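Erythrocyte binding antigen 140 (Plasmodium falciparum, PDB 4GF2) probably binds a host receptor on the erythrocyte surface through its paired Duffy-binding-like domains, helping the malaria parasite attach to and invade red cells. Local coordinates at residues Pro477-Trp482 with Lys550-Ile555. The protein carries 3 engineered substitutions. Sequence-based numbering, arbitrary orientation.
Sequences PQFLRW and KMYDNI
L480 and Y552 carry this contact, meeting tip to tip between the first turn of helix 478-508 and the loop that follows helix 518-548. The L480 methyl CD1 stands 4.0 Å from the centroid of the Y552 ring and 20° off its normal, a CH-pi contact over one face. Both methyls rest on that same face: CD1 leans toward CE1, while the second sits over the hydroxyl end, with L480 CD2 3.9 Å from Y552 CZ. Both side chains have CG anti to their own carbonyl carbon (chi1 -69° for L480, -52° for Y552). L480 leaves the helix facing the loop, whereas Y552 starts off alongside the helix segment and it is the ring that reaches across to it.

At the far end of the tyrosine, the contact turns from face to edge. F479, its CG anti to the backbone N, crosses Y552 at about a right angle and offers its ring edge to the hydroxyl, with F479 CD2 3.6 Å from Y552 OH. K542 of helix 518-548 makes a cation-pi contact with the F479 ring.

I555 completes the apolar cluster. Its extended CG1 branch drives CD1 against the rim of the proline ring, where P477 CG and I555 CD1 are 3.3 Å apart, a tight approach. The same methyl lies 3.8 Å from L480 CD1. P477 occupies the N-cap position, so I555 packs directly at the helix start. No hydrogen bond crosses between the segments; on the helix's other flank, R481 forms salt bridges with D401 and D404. This is hydrophobic packing of an interhelical loop on a helix N-terminus, within the helical, disulfide-bonded Duffy-binding-like fold of the second such domain.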
loop_
_atom_site.group_PDB
_atom_site.type_symbol
_atom_site.label_atom_id
_atom_site.label_comp_id
_atom_site.label_asym_id
_atom_site.label_seq_id
_atom_site.Cartn_x
_atom_site.Cartn_y
_atom_site.Cartn_z
ATOM N N PRO A 477 -21.686 -11.736 18.201
ATOM C CA PRO A 477 -20.954 -13.003 18.244
ATOM C C PRO A 477 -21.233 -13.867 17.022
ATOM O O PRO A 477 -22.387 -14.104 16.663
ATOM C CB PRO A 477 -21.485 -13.661 19.515
ATOM C CG PRO A 477 -21.762 -12.512 20.416
ATOM C CD PRO A 477 -22.229 -11.380 19.524
ATOM N N GLN A 478 -20.161 -14.320 16.384
ATOM C CA GLN A 478 -20.252 -15.070 15.140
ATOM C C GLN A 478 -21.274 -16.207 15.221
ATOM O O GLN A 478 -22.151 -16.318 14.368
ATOM C CB GLN A 478 -18.875 -15.622 14.781
ATOM C CG GLN A 478 -18.793 -16.269 13.420
ATOM C CD GLN A 478 -17.371 -16.623 13.050
ATOM O OE1 GLN A 478 -16.632 -17.183 13.859
ATOM N NE2 GLN A 478 -16.969 -16.279 11.831
ATOM N N PHE A 479 -21.160 -17.047 16.245
ATOM C CA PHE A 479 -22.061 -18.186 16.392
ATOM C C PHE A 479 -23.526 -17.771 16.342
ATOM O O PHE A 479 -24.352 -18.457 15.739
ATOM C CB PHE A 479 -21.806 -18.920 17.703
ATOM C CG PHE A 479 -22.910 -19.861 18.079
ATOM C CD1 PHE A 479 -23.092 -21.044 17.386
ATOM C CD2 PHE A 479 -23.775 -19.557 19.117
ATOM C CE1 PHE A 479 -24.109 -21.912 17.726
ATOM C CE2 PHE A 479 -24.794 -20.420 19.462
ATOM C CZ PHE A 479 -24.962 -21.598 18.766
ATOM N N LEU A 480 -23.847 -16.659 16.992
ATOM C CA LEU A 480 -25.215 -16.158 17.010
ATOM C C LEU A 480 -25.658 -15.771 15.602
ATOM O O LEU A 480 -26.805 -16.002 15.218
ATOM C CB LEU A 480 -25.341 -14.963 17.960
ATOM C CG LEU A 480 -25.190 -15.283 19.451
ATOM C CD1 LEU A 480 -25.188 -14.008 20.284
ATOM C CD2 LEU A 480 -26.295 -16.215 19.915
ATOM N N ARG A 481 -24.744 -15.191 14.830
ATOM C CA ARG A 481 -25.050 -14.825 13.456
ATOM C C ARG A 481 -25.280 -16.079 12.629
ATOM O O ARG A 481 -26.172 -16.120 11.782
ATOM C CB ARG A 481 -23.915 -14.006 12.847
ATOM C CG ARG A 481 -23.553 -12.764 13.642
ATOM C CD ARG A 481 -22.684 -11.823 12.826
ATOM N NE ARG A 481 -21.625 -12.524 12.100
ATOM C CZ ARG A 481 -20.368 -12.658 12.517
ATOM N NH1 ARG A 481 -19.975 -12.143 13.677
ATOM N NH2 ARG A 481 -19.494 -13.312 11.763
ATOM N N TRP A 482 -24.475 -17.106 12.884
ATOM C CA TRP A 482 -24.563 -18.350 12.133
ATOM C C TRP A 482 -25.831 -19.107 12.480
ATOM O O TRP A 482 -26.503 -19.637 11.599
ATOM C CB TRP A 482 -23.340 -19.227 12.405
ATOM C CG TRP A 482 -22.097 -18.687 11.800
ATOM C CD1 TRP A 482 -21.982 -17.571 11.019
ATOM C CD2 TRP A 482 -20.779 -19.236 11.913
ATOM N NE1 TRP A 482 -20.674 -17.392 10.642
ATOM C CE2 TRP A 482 -19.917 -18.399 11.179
ATOM C CE3 TRP A 482 -20.247 -20.351 12.566
ATOM C CZ2 TRP A 482 -18.553 -18.643 11.082
ATOM C CZ3 TRP A 482 -18.893 -20.590 12.467
ATOM C CH2 TRP A 482 -18.061 -19.742 11.730
ATOM N N LYS A 550 -23.588 -16.522 30.866
ATOM C CA LYS A 550 -23.735 -15.069 30.794
ATOM C C LYS A 550 -22.835 -14.437 29.731
ATOM O O LYS A 550 -22.369 -13.308 29.890
ATOM C CB LYS A 550 -23.461 -14.439 32.165
ATOM C CG LYS A 550 -24.364 -14.968 33.269
ATOM C CD LYS A 550 -24.090 -14.290 34.603
ATOM C CE LYS A 550 -24.990 -14.839 35.698
ATOM N NZ LYS A 550 -24.761 -14.175 37.011
ATOM N N MET A 551 -22.604 -15.167 28.645
ATOM C CA MET A 551 -21.793 -14.662 27.543
ATOM C C MET A 551 -22.604 -13.689 26.690
ATOM O O MET A 551 -22.045 -12.933 25.895
ATOM C CB MET A 551 -21.282 -15.821 26.681
ATOM C CG MET A 551 -20.425 -16.825 27.444
ATOM S SD MET A 551 -20.118 -18.357 26.536
ATOM C CE MET A 551 -19.047 -17.782 25.222
ATOM N N TYR A 552 -23.922 -13.708 26.867
ATOM C CA TYR A 552 -24.820 -12.860 26.091
ATOM C C TYR A 552 -25.516 -11.826 26.974
ATOM O O TYR A 552 -26.658 -11.445 26.717
ATOM C CB TYR A 552 -25.870 -13.722 25.385
ATOM C CG TYR A 552 -25.287 -14.855 24.570
ATOM C CD1 TYR A 552 -24.044 -14.732 23.961
ATOM C CD2 TYR A 552 -25.976 -16.051 24.413
ATOM C CE1 TYR A 552 -23.507 -15.765 23.215
ATOM C CE2 TYR A 552 -25.446 -17.090 23.671
ATOM C CZ TYR A 552 -24.211 -16.940 23.075
ATOM O OH TYR A 552 -23.679 -17.971 22.333
ATOM N N ASP A 553 -24.823 -11.374 28.016
ATOM C CA ASP A 553 -25.378 -10.381 28.932
ATOM C C ASP A 553 -25.521 -9.017 28.265
ATOM O O ASP A 553 -26.529 -8.333 28.449
ATOM C CB ASP A 553 -24.496 -10.245 30.176
ATOM C CG ASP A 553 -25.010 -11.056 31.349
ATOM O OD1 ASP A 553 -25.676 -12.086 31.117
ATOM O OD2 ASP A 553 -24.745 -10.660 32.506
ATOM N N ASN A 554 -24.510 -8.627 27.494
ATOM C CA ASN A 554 -24.490 -7.313 26.858
ATOM C C ASN A 554 -25.128 -7.314 25.470
ATOM O O ASN A 554 -24.936 -6.379 24.693
ATOM C CB ASN A 554 -23.053 -6.795 26.757
ATOM C CG ASN A 554 -22.335 -6.801 28.095
ATOM O OD1 ASN A 554 -22.513 -5.898 28.916
ATOM N ND2 ASN A 554 -21.512 -7.821 28.319
ATOM N N ILE A 555 -25.889 -8.360 25.166
ATOM C CA ILE A 555 -26.515 -8.487 23.856
ATOM C C ILE A 555 -28.031 -8.481 23.975
ATOM O O ILE A 555 -28.636 -9.487 24.345
ATOM C CB ILE A 555 -26.076 -9.783 23.154
ATOM C CG1 ILE A 555 -24.554 -9.808 23.006
ATOM C CG2 ILE A 555 -26.753 -9.905 21.796
ATOM C CD1 ILE A 555 -24.025 -11.042 22.314
#